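PDB 3PMS: Peptide:N-glycosidase F from Elizabethkingia meningoseptica, which catalyses the release of N-linked glycans from glycoproteins and glycopeptides by hydrolysing the amide bond that joins the sugar chain to an asparagine side chain. Local coordinates for residues E77-G82 / T104-L109; V148-Q153 / S299-A304; A171-I176 / T275-Y280; K184-T189 / T262-L267. All coordinates share one frame; numbering follows the deposited sequence.

Contact 1 (E77-G82 / T104-L109)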
# COMPACT_ATOMS: atom_id res chain seq x y z
N GLU A 77 -14.20 5.61 -6.47
CA GLU A 77 -12.87 5.07 -6.71
C GLU A 77 -12.37 4.33 -5.45
O GLU A 77 -12.57 4.80 -4.33
CB GLU A 77 -11.85 6.18 -7.04
CG GLU A 77 -10.55 5.70 -7.55
CD GLU A 77 -9.64 6.82 -8.07
OE1 GLU A 77 -8.66 6.48 -8.75
OE2 GLU A 77 -9.91 8.01 -7.80
N TRP A 78 -11.66 3.25 -5.69
CA TRP A 78 -10.99 2.45 -4.65
C TRP A 78 -9.62 3.06 -4.40
O TRP A 78 -8.87 3.26 -5.35
CB TRP A 78 -10.87 1.01 -5.06
CG TRP A 78 -12.17 0.27 -5.11
CD1 TRP A 78 -12.76 -0.21 -6.22
CD2 TRP A 78 -12.95 -0.20 -4.01
NE1 TRP A 78 -13.85 -0.97 -5.88
CE2 TRP A 78 -13.98 -1.00 -4.52
CE3 TRP A 78 -12.88 -0.04 -2.62
CZ2 TRP A 78 -14.96 -1.58 -3.70
CZ3 TRP A 78 -13.78 -0.69 -1.79
CH2 TRP A 78 -14.82 -1.43 -2.34
N TYR A 79 -9.31 3.29 -3.12
CA TYR A 79 -7.98 3.77 -2.68
C TYR A 79 -7.29 2.69 -1.89
O TYR A 79 -7.79 2.24 -0.85
CB TYR A 79 -8.12 4.98 -1.79
CG TYR A 79 -8.68 6.27 -2.38
CD1 TYR A 79 -8.83 7.31 -1.53
CD2 TYR A 79 -9.17 6.39 -3.67
CE1 TYR A 79 -9.33 8.57 -1.97
CE2 TYR A 79 -9.69 7.62 -4.10
CZ TYR A 79 -9.82 8.66 -3.20
OH TYR A 79 -10.32 9.88 -3.71
N GLU A 80 -6.07 2.39 -2.30
CA GLU A 80 -5.29 1.36 -1.57
C GLU A 80 -4.80 1.92 -0.25
O GLU A 80 -4.01 2.88 -0.24
CB GLU A 80 -4.10 0.90 -2.43
CG GLU A 80 -3.16 -0.12 -1.73
CD GLU A 80 -1.94 -0.45 -2.53
OE1 GLU A 80 -1.31 0.45 -3.13
OE2 GLU A 80 -1.65 -1.65 -2.60
N ILE A 81 -5.24 1.35 0.86
CA ILE A 81 -4.85 1.83 2.17
C ILE A 81 -3.70 1.02 2.81
O ILE A 81 -3.05 1.47 3.76
CB ILE A 81 -6.05 1.96 3.16
CG1 ILE A 81 -6.57 0.64 3.61
CG2 ILE A 81 -7.15 2.83 2.47
CD1 ILE A 81 -7.80 0.69 4.56
N GLY A 82 -3.49 -0.20 2.33
CA GLY A 82 -2.43 -1.07 2.85
C GLY A 82 -2.13 -2.23 1.88
O GLY A 82 -3.04 -2.64 1.13
N THR A 104 -4.26 5.96 9.33
CA THR A 104 -4.73 7.27 9.84
C THR A 104 -4.92 8.25 8.69
O THR A 104 -5.87 9.05 8.66
CB THR A 104 -3.82 7.86 10.88
OG1 THR A 104 -3.38 6.88 11.81
CG2 THR A 104 -4.46 9.05 11.61
N ASP A 105 -4.03 8.21 7.71
CA ASP A 105 -4.17 9.09 6.55
C ASP A 105 -5.50 9.06 5.86
O ASP A 105 -5.87 10.01 5.17
CB ASP A 105 -3.09 8.80 5.53
CG ASP A 105 -1.65 9.18 6.02
OD1 ASP A 105 -1.45 9.94 7.01
OD2 ASP A 105 -0.70 8.62 5.43
N PHE A 106 -6.21 7.91 5.97
CA PHE A 106 -7.52 7.77 5.39
C PHE A 106 -8.70 7.98 6.33
O PHE A 106 -9.83 7.61 5.99
CB PHE A 106 -7.58 6.38 4.74
CG PHE A 106 -6.57 6.19 3.63
CD1 PHE A 106 -6.85 6.66 2.36
CD2 PHE A 106 -5.38 5.57 3.84
CE1 PHE A 106 -5.89 6.54 1.37
CE2 PHE A 106 -4.41 5.46 2.80
CZ PHE A 106 -4.69 5.90 1.59
N LYS A 107 -8.45 8.58 7.48
CA LYS A 107 -9.52 8.72 8.50
C LYS A 107 -10.71 9.45 7.87
O LYS A 107 -11.86 9.21 8.27
CB LYS A 107 -8.99 9.38 9.78
CG LYS A 107 -8.41 10.78 9.62
CD LYS A 107 -7.95 11.35 10.94
CE LYS A 107 -7.03 12.54 10.78
NZ LYS A 107 -6.70 13.21 12.14
N SER A 108 -10.50 10.41 6.96
CA SER A 108 -11.65 11.07 6.34
C SER A 108 -12.60 10.20 5.54
O SER A 108 -13.80 10.51 5.37
CB SER A 108 -11.17 12.22 5.47
OG SER A 108 -10.44 11.82 4.32
N LEU A 109 -12.09 9.05 5.13
CA LEU A 109 -12.86 8.08 4.37
C LEU A 109 -13.35 6.95 5.28
O LEU A 109 -14.17 6.14 4.82
CB LEU A 109 -12.03 7.52 3.23
CG LEU A 109 -11.75 8.43 2.05
CD1 LEU A 109 -10.52 9.24 2.22
CD2 LEU A 109 -11.71 7.66 0.73
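Ile81 and Phe106 carry this contact through a CH-pi interaction. The methyl CG2 of Ile81 stands over the centre of the Phe106 ring, 3.6 Å from its centroid and only 13° off the ring normal. In Ile81 the two branches divide the work: CG2 lies beside the backbone N and meets the ring, whereas CG1 occupies the position between N and the carbonyl carbon (chi1 72°) and leads CD1 elsewhere.

Plain apolar packing extends the patch. Leu109 reaches Tyr79 with a single methyl, CD2 lying 3.7 Å from Tyr79 CD1, and the two side chains cross at about a right angle. Phe106 CE1 also approaches Tyr79 CB at 4.2 Å.

The contact between the segments is thus apolar. Inside the loop Leu109 N bonds Phe106 O at 2.8 Å, and polar ends such as Tyr79 OH, bonded to Asn72, are held by residues elsewhere.

Strand 78-85 pairs with 65-71, Ile81 and Gly82 forming a classic bulge opposite Val68, and loop 104-109 connects strands 99-102 and 114-120. Val148, on Phe106 and Leu109, and Pro150, on Tyr79, cover the cluster from strand 145-163 of the second jelly roll, so the contact lies at the interface of the two domains.

Contact 2 (V148-Q153 / S299-A304)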
# COMPACT_ATOMS: atom_id res chain seq x y z
N VAL A 148 -7.57 13.36 1.60
CA VAL A 148 -6.61 12.51 0.89
C VAL A 148 -7.13 12.12 -0.48
O VAL A 148 -8.31 11.81 -0.63
CB VAL A 148 -6.23 11.28 1.72
CG1 VAL A 148 -7.46 10.44 2.07
CG2 VAL A 148 -5.10 10.42 1.04
N VAL A 149 -6.28 12.14 -1.48
CA VAL A 149 -6.61 11.70 -2.83
C VAL A 149 -5.39 10.98 -3.45
O VAL A 149 -4.26 11.30 -3.14
CB VAL A 149 -7.07 12.85 -3.75
CG1 VAL A 149 -8.50 13.32 -3.36
CG2 VAL A 149 -6.04 13.91 -3.89
N PRO A 150 -5.63 10.03 -4.35
CA PRO A 150 -4.54 9.40 -5.05
C PRO A 150 -3.91 10.30 -6.10
O PRO A 150 -4.60 11.02 -6.86
CB PRO A 150 -5.19 8.19 -5.74
CG PRO A 150 -6.61 8.55 -5.89
CD PRO A 150 -6.89 9.32 -4.59
N VAL A 151 -2.60 10.19 -6.18
CA VAL A 151 -1.82 10.77 -7.25
C VAL A 151 -1.60 9.76 -8.40
O VAL A 151 -1.95 10.00 -9.56
CB VAL A 151 -0.52 11.27 -6.74
CG1 VAL A 151 0.30 11.92 -7.86
CG2 VAL A 151 -0.72 12.26 -5.57
N VAL A 152 -1.12 8.56 -8.04
CA VAL A 152 -1.07 7.43 -8.98
C VAL A 152 -1.47 6.16 -8.27
O VAL A 152 -1.16 5.97 -7.10
CB VAL A 152 0.30 7.24 -9.67
CG1 VAL A 152 0.71 8.49 -10.53
CG2 VAL A 152 1.40 7.00 -8.66
N GLN A 153 -2.07 5.22 -8.98
CA GLN A 153 -2.28 3.86 -8.48
C GLN A 153 -2.13 2.87 -9.64
O GLN A 153 -3.01 2.81 -10.53
CB GLN A 153 -3.64 3.69 -7.90
CG GLN A 153 -3.89 4.45 -6.59
CD GLN A 153 -5.15 3.92 -5.90
OE1 GLN A 153 -5.09 3.05 -5.01
NE2 GLN A 153 -6.31 4.50 -6.25
N SER A 299 1.41 2.89 -5.30
CA SER A 299 0.37 3.91 -5.08
C SER A 299 1.03 5.07 -4.37
O SER A 299 1.94 4.88 -3.55
CB SER A 299 -0.81 3.40 -4.22
OG SER A 299 -0.42 2.96 -2.94
N SER A 300 0.62 6.30 -4.72
CA SER A 300 1.04 7.43 -4.02
C SER A 300 -0.17 8.35 -3.86
O SER A 300 -0.91 8.54 -4.81
CB SER A 300 2.16 8.02 -4.86
OG SER A 300 2.83 9.00 -4.17
N PHE A 301 -0.30 8.89 -2.65
CA PHE A 301 -1.40 9.76 -2.23
C PHE A 301 -0.88 11.07 -1.74
O PHE A 301 0.20 11.12 -1.20
CB PHE A 301 -2.30 9.12 -1.14
CG PHE A 301 -2.96 7.85 -1.59
CD1 PHE A 301 -2.26 6.65 -1.50
CD2 PHE A 301 -4.27 7.82 -1.96
CE1 PHE A 301 -2.88 5.47 -1.84
CE2 PHE A 301 -4.84 6.62 -2.37
CZ PHE A 301 -4.13 5.49 -2.33
N VAL A 302 -1.69 12.09 -1.85
CA VAL A 302 -1.41 13.38 -1.22
C VAL A 302 -2.48 13.66 -0.16
O VAL A 302 -3.66 13.44 -0.40
CB VAL A 302 -1.32 14.51 -2.26
CG1 VAL A 302 -2.59 14.65 -3.04
CG2 VAL A 302 -0.90 15.85 -1.57
N ILE A 303 -1.96 14.00 1.02
CA ILE A 303 -2.74 14.34 2.22
C ILE A 303 -2.58 15.83 2.50
O ILE A 303 -1.47 16.34 2.51
CB ILE A 303 -2.29 13.57 3.45
CG1 ILE A 303 -2.52 12.08 3.35
CG2 ILE A 303 -3.11 14.08 4.69
CD1 ILE A 303 -1.61 11.31 2.38
N ALA A 304 -3.73 16.50 2.73
CA ALA A 304 -3.77 17.88 3.23
C ALA A 304 -4.43 17.87 4.59
O ALA A 304 -5.44 17.22 4.78
CB ALA A 304 -4.50 18.76 2.28
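Phe301 packs across Val148, Pro150 and Gln153, and its side chain can be followed outward atom by atom. CB sits 3.8 Å from Val148 CG2 and close to the carbonyl oxygen of Val149. With CG anti to its own carbonyl carbon (chi1 -61°), the ring heads along the neighbouring strand: CD2 reaches Pro150 CA at 3.5 Å, and CE2 meets Pro150 CB at 3.7 Å. At the far end CZ lies 3.7 Å from Gln153 OE1, the amide plane turned 58° against the ring. The amide is fixed from outside the pair, NE2 bonding Trp78 O and OE1 accepting from Glu80 N and Asn155 ND2.

The two antiparallel strands are neighbours in a sheet of the second jelly roll, with 145-163 at its edge, and a classic beta bulge interrupts their register. Val151 and Val152 both face Ser300, whose carbonyl oxygen accepts from Val151 N at 2.7 Å and from Val152 N at 3.2 Å. Pairing is regular on the Val149 side, where Val149 and Val302 exchange two backbone bonds and lie side by side, Val149 CG2 touching Val302 CG1 at 3.6 Å. Beyond the sheet, the Phe106 ring meets the Phe301 ring edge-to-face.

Contact 3 (A171-I176 / T275-Y280)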
# COMPACT_ATOMS: atom_id res chain seq x y z
N ALA A 171 1.24 7.47 -16.94
CA ALA A 171 1.52 8.82 -16.36
C ALA A 171 2.15 8.63 -15.01
O ALA A 171 1.49 8.18 -14.06
CB ALA A 171 0.28 9.63 -16.18
N LEU A 172 3.39 9.06 -14.92
CA LEU A 172 3.90 9.20 -13.55
C LEU A 172 4.34 10.59 -13.31
O LEU A 172 5.00 10.89 -12.35
CB LEU A 172 4.84 8.12 -12.99
CG LEU A 172 4.09 6.81 -12.74
CD1 LEU A 172 4.37 5.93 -13.89
CD2 LEU A 172 4.41 6.07 -11.44
N LYS A 173 3.69 11.49 -14.08
CA LYS A 173 3.72 12.91 -13.78
C LYS A 173 2.25 13.37 -13.70
O LYS A 173 1.36 12.89 -14.43
CB LYS A 173 4.58 13.76 -14.79
CG LYS A 173 5.02 15.23 -14.29
CD LYS A 173 6.08 15.96 -15.24
CE LYS A 173 6.26 17.44 -14.90
NZ LYS A 173 7.25 18.20 -15.76
N LYS A 174 2.00 14.18 -12.66
CA LYS A 174 0.68 14.76 -12.39
C LYS A 174 0.89 16.17 -11.85
O LYS A 174 1.90 16.50 -11.28
CB LYS A 174 -0.07 14.00 -11.28
CG LYS A 174 -0.38 12.52 -11.58
CD LYS A 174 -1.40 12.36 -12.69
CE LYS A 174 -1.57 10.92 -13.11
NZ LYS A 174 -2.70 10.35 -12.37
N ASN A 175 -0.12 17.01 -11.97
CA ASN A 175 -0.25 18.22 -11.25
C ASN A 175 -1.16 18.03 -10.03
O ASN A 175 -2.18 17.29 -10.09
CB ASN A 175 -0.86 19.29 -12.16
CG ASN A 175 0.09 19.75 -13.27
OD1 ASN A 175 -0.38 20.11 -14.37
ND2 ASN A 175 1.35 19.84 -12.98
N ILE A 176 -0.78 18.68 -8.97
CA ILE A 176 -1.51 18.64 -7.69
C ILE A 176 -1.79 20.06 -7.21
O ILE A 176 -0.88 20.85 -7.06
CB ILE A 176 -0.67 17.89 -6.62
CG1 ILE A 176 -0.35 16.48 -7.12
CG2 ILE A 176 -1.46 17.93 -5.25
CD1 ILE A 176 0.66 15.76 -6.17
N THR A 275 -0.53 25.08 -7.53
CA THR A 275 -0.53 23.83 -8.22
C THR A 275 0.94 23.47 -8.51
O THR A 275 1.69 24.30 -8.99
CB THR A 275 -1.32 23.88 -9.50
OG1 THR A 275 -2.68 24.23 -9.18
CG2 THR A 275 -1.29 22.56 -10.29
N PHE A 276 1.35 22.27 -8.10
CA PHE A 276 2.74 21.80 -8.30
C PHE A 276 2.77 20.48 -9.02
O PHE A 276 1.79 19.76 -9.04
CB PHE A 276 3.49 21.67 -6.96
CG PHE A 276 2.97 20.59 -6.03
CD1 PHE A 276 2.03 20.86 -5.03
CD2 PHE A 276 3.49 19.30 -6.05
CE1 PHE A 276 1.64 19.83 -4.14
CE2 PHE A 276 3.06 18.31 -5.19
CZ PHE A 276 2.10 18.59 -4.27
N SER A 277 3.88 20.19 -9.73
CA SER A 277 4.01 18.89 -10.40
C SER A 277 4.73 17.90 -9.52
O SER A 277 5.51 18.22 -8.62
CB SER A 277 4.75 18.99 -11.72
OG SER A 277 6.06 19.41 -11.48
N TYR A 278 4.21 16.70 -9.63
CA TYR A 278 4.77 15.49 -9.06
C TYR A 278 5.25 14.62 -10.19
O TYR A 278 4.58 14.45 -11.22
CB TYR A 278 3.62 14.79 -8.32
CG TYR A 278 3.83 13.32 -7.93
CD1 TYR A 278 3.75 12.30 -8.86
CD2 TYR A 278 3.98 12.95 -6.61
CE1 TYR A 278 3.90 10.94 -8.52
CE2 TYR A 278 4.17 11.64 -6.26
CZ TYR A 278 4.09 10.65 -7.18
OH TYR A 278 4.18 9.30 -6.95
N GLU A 279 6.44 14.02 -10.00
CA GLU A 279 6.90 12.99 -10.93
C GLU A 279 7.56 11.87 -10.12
O GLU A 279 8.46 12.15 -9.31
CB GLU A 279 7.86 13.51 -11.98
CG GLU A 279 8.23 12.50 -12.99
CD GLU A 279 9.21 13.00 -14.06
OE1 GLU A 279 9.64 14.17 -14.00
OE2 GLU A 279 9.67 12.15 -14.87
N TYR A 280 7.17 10.62 -10.36
CA TYR A 280 7.88 9.49 -9.77
C TYR A 280 8.92 9.02 -10.82
O TYR A 280 8.57 8.53 -11.89
CB TYR A 280 6.93 8.31 -9.38
CG TYR A 280 7.54 7.44 -8.31
CD1 TYR A 280 7.32 7.72 -6.96
CD2 TYR A 280 8.40 6.38 -8.59
CE1 TYR A 280 7.90 7.02 -5.96
CE2 TYR A 280 9.02 5.66 -7.58
CZ TYR A 280 8.77 5.96 -6.27
OH TYR A 280 9.36 5.23 -5.27
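Ile176 and Phe276 form a hydrogen-bonded antiparallel pair in one sheet of the second jelly roll, where strands 173-176 and 275-280 run at 157° to each other. Their backbones exchange two bonds, Ile176 N to Phe276 O and Phe276 N to Ile176 O, both 2.8 Å. Lys174 and Tyr278 repeat the pattern, and the bond from Tyr278 N to Lys174 O is nearly straight at 174°. A further bond, from Tyr280 N to Leu172 O, continues the pairing past the start of the shorter strand.

Side-chain packing is concentrated around Ile176. Its CB lies 3.7 Å above the plane of the Phe276 ring, offset toward the rim, in a CH-pi contact. The extended branch ends in CD1, which touches Phe276 CE2 at 3.6 Å and also reaches Tyr278 CB at 3.8 Å, bridging two aromatic residues of the partner strand. Phe276 makes this possible by holding CG between its backbone N and carbonyl carbon (chi1 67°), which turns one face of the ring to Ile176.

A second shell holds these groups in place. Val151 and Val302 of the facing sheet pack against Ile176, while Ile219 supports Phe276 and Ile217 supports Tyr278 from strand 213-219. The ammonium of Lys174 turns away from the pairing to bond Val151 O, and Tyr280 OH bonds His227 ND1, so polar ends too are fixed by surrounding strands.

On the other face of the pair, the Asn175 amide folds over Ser277, with ND2 3.7 Å from Ser277 CB.

Contact 4 (K184-T189 / T262-L267)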
# COMPACT_ATOMS: atom_id res chain seq x y z
N LYS A 184 -0.58 21.74 6.49
CA LYS A 184 0.45 20.71 6.40
C LYS A 184 0.04 19.79 5.25
O LYS A 184 -1.12 19.47 5.13
CB LYS A 184 0.60 19.92 7.69
CG LYS A 184 1.58 18.73 7.59
CD LYS A 184 1.89 18.13 8.90
CE LYS A 184 2.85 16.98 8.73
NZ LYS A 184 3.25 16.44 10.08
N ALA A 185 0.99 19.43 4.38
CA ALA A 185 0.72 18.48 3.28
C ALA A 185 1.85 17.49 3.15
O ALA A 185 3.01 17.80 3.40
CB ALA A 185 0.52 19.17 1.96
N TYR A 186 1.50 16.26 2.72
CA TYR A 186 2.55 15.26 2.52
C TYR A 186 2.04 14.16 1.58
O TYR A 186 0.87 14.09 1.25
CB TYR A 186 2.96 14.63 3.84
CG TYR A 186 1.86 14.08 4.72
CD1 TYR A 186 1.52 12.72 4.65
CD2 TYR A 186 1.22 14.84 5.65
CE1 TYR A 186 0.53 12.16 5.41
CE2 TYR A 186 0.19 14.30 6.41
CZ TYR A 186 -0.11 12.94 6.32
OH TYR A 186 -1.05 12.44 7.18
N LEU A 187 3.01 13.39 1.09
CA LEU A 187 2.77 12.21 0.25
C LEU A 187 2.92 10.93 1.04
O LEU A 187 3.73 10.82 1.94
CB LEU A 187 3.76 12.21 -0.95
CG LEU A 187 3.80 13.49 -1.80
CD1 LEU A 187 5.01 13.52 -2.76
CD2 LEU A 187 2.52 13.61 -2.52
N ARG A 188 2.12 9.95 0.63
CA ARG A 188 2.13 8.58 1.18
C ARG A 188 2.28 7.64 0.01
O ARG A 188 1.44 7.63 -0.88
CB ARG A 188 0.78 8.28 1.88
CG ARG A 188 0.67 6.90 2.42
CD ARG A 188 -0.83 6.54 2.63
NE ARG A 188 -1.02 5.19 3.17
CZ ARG A 188 -1.12 4.89 4.46
NH1 ARG A 188 -0.95 5.81 5.40
NH2 ARG A 188 -1.46 3.65 4.83
N THR A 189 3.39 6.91 -0.01
CA THR A 189 3.70 6.00 -1.13
C THR A 189 4.00 4.61 -0.66
O THR A 189 4.69 4.37 0.37
CB THR A 189 4.91 6.52 -1.95
OG1 THR A 189 4.70 7.89 -2.38
CG2 THR A 189 5.25 5.62 -3.16
N THR A 262 5.10 1.86 4.27
CA THR A 262 4.49 3.11 3.85
C THR A 262 5.50 4.25 4.02
O THR A 262 6.12 4.39 5.08
CB THR A 262 3.32 3.39 4.78
OG1 THR A 262 2.42 2.27 4.75
CG2 THR A 262 2.59 4.67 4.30
N ARG A 263 5.76 4.96 2.92
CA ARG A 263 6.75 6.03 2.87
C ARG A 263 6.07 7.37 2.88
O ARG A 263 5.21 7.65 2.07
CB ARG A 263 7.57 5.83 1.62
CG ARG A 263 8.25 4.49 1.50
CD ARG A 263 8.87 4.26 0.13
NE ARG A 263 9.35 2.90 0.06
CZ ARG A 263 10.58 2.52 0.41
NH1 ARG A 263 11.52 3.40 0.71
NH2 ARG A 263 10.86 1.22 0.36
N ILE A 264 6.49 8.18 3.86
CA ILE A 264 5.87 9.47 4.12
C ILE A 264 6.86 10.61 3.82
O ILE A 264 7.98 10.63 4.39
CB ILE A 264 5.38 9.57 5.54
CG1 ILE A 264 4.31 8.50 5.85
CG2 ILE A 264 4.87 10.99 5.79
CD1 ILE A 264 3.04 8.65 5.04
N ASP A 265 6.47 11.49 2.93
CA ASP A 265 7.33 12.59 2.45
C ASP A 265 6.61 13.89 2.65
O ASP A 265 5.59 14.17 2.02
CB ASP A 265 7.70 12.42 0.98
CG ASP A 265 8.50 11.11 0.71
OD1 ASP A 265 9.53 10.94 1.37
OD2 ASP A 265 8.03 10.32 -0.14
N VAL A 266 7.16 14.75 3.53
CA VAL A 266 6.43 15.99 3.91
C VAL A 266 6.80 17.10 2.94
O VAL A 266 8.00 17.36 2.67
CB VAL A 266 6.78 16.35 5.35
CG1 VAL A 266 6.12 17.71 5.72
CG2 VAL A 266 6.33 15.29 6.27
N LEU A 267 5.80 17.75 2.39
CA LEU A 267 5.92 18.74 1.33
C LEU A 267 6.20 20.09 1.95
O LEU A 267 5.75 20.39 3.05
CB LEU A 267 4.64 18.86 0.51
CG LEU A 267 4.34 17.60 -0.33
CD1 LEU A 267 2.90 17.50 -0.73
CD2 LEU A 267 5.23 17.62 -1.62
O HOH W 1 3.65 20.57 4.84
O HOH W 2 5.52 9.40 -0.35
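The carbonyl oxygen of Arg263 is gripped twice, by Thr189 N at 2.9 Å and by a water at 3.0 Å. The strands it joins are antiparallel neighbours in the second jelly roll, 263-266 forming the outermost strand of its sheet. The same water accepts from Thr189 OG1 and donates to Asp265 OD2, tying two side chains to one backbone oxygen. Both have further partners, Ser300 for Thr189 and His227 NE2 for Asp265. Backbone bonds flank the site: Arg263 N to Thr189 O, and a reciprocal pair between Leu187 and Asp265.

On the face bearing Tyr186 and Arg188, Thr262 places its methyl CG2 3.7 Å above the centre of the Arg188 guanidinium. The methyl takes the place anti to the Thr262 backbone N, with OG1 beside that N (chi1 -56°), and it also touches Arg188 CG at 3.5 Å. The guanidinium is held by a salt bridge from NH1 to Asp105 and by NH2 bonds to Ile81 O and Asp102 O, so its rotation is well determined. Ile264 divides its methyls, CD1 meeting Arg188 CB and CG2 meeting Tyr186 CD1 at 3.9 Å.

Toward the other end Leu267 CD1 lies against Ala185 CB at 4.0 Å and also reaches Leu187 CG. There a second water bridges the backbones, accepting from Ala185 N and donating to Leu267 O at 2.8 Å.

How the contacts relate
From the N terminus, contact 1 closes first, a short loop within the first jelly roll that is complete before the others open. Contact 2 then opens at 148-153 and closes only at 299-304, the widest loop of the four. Contact 3 nests inside it, and contact 4 inside contact 3, so the three are concentric and none cross. Contacts 2 and 4 belong to one sheet of the second jelly roll, where strands 295-306 and 184-197 are adjacent; contact 3 belongs to the sheet packed against it. Contact 1 meets contacts 2 and 4 through polar links, among them Glu80 to Ser299 and Asp105 to Arg188, and through packing such as Leu109 on Val148, helping tie the two jelly rolls together.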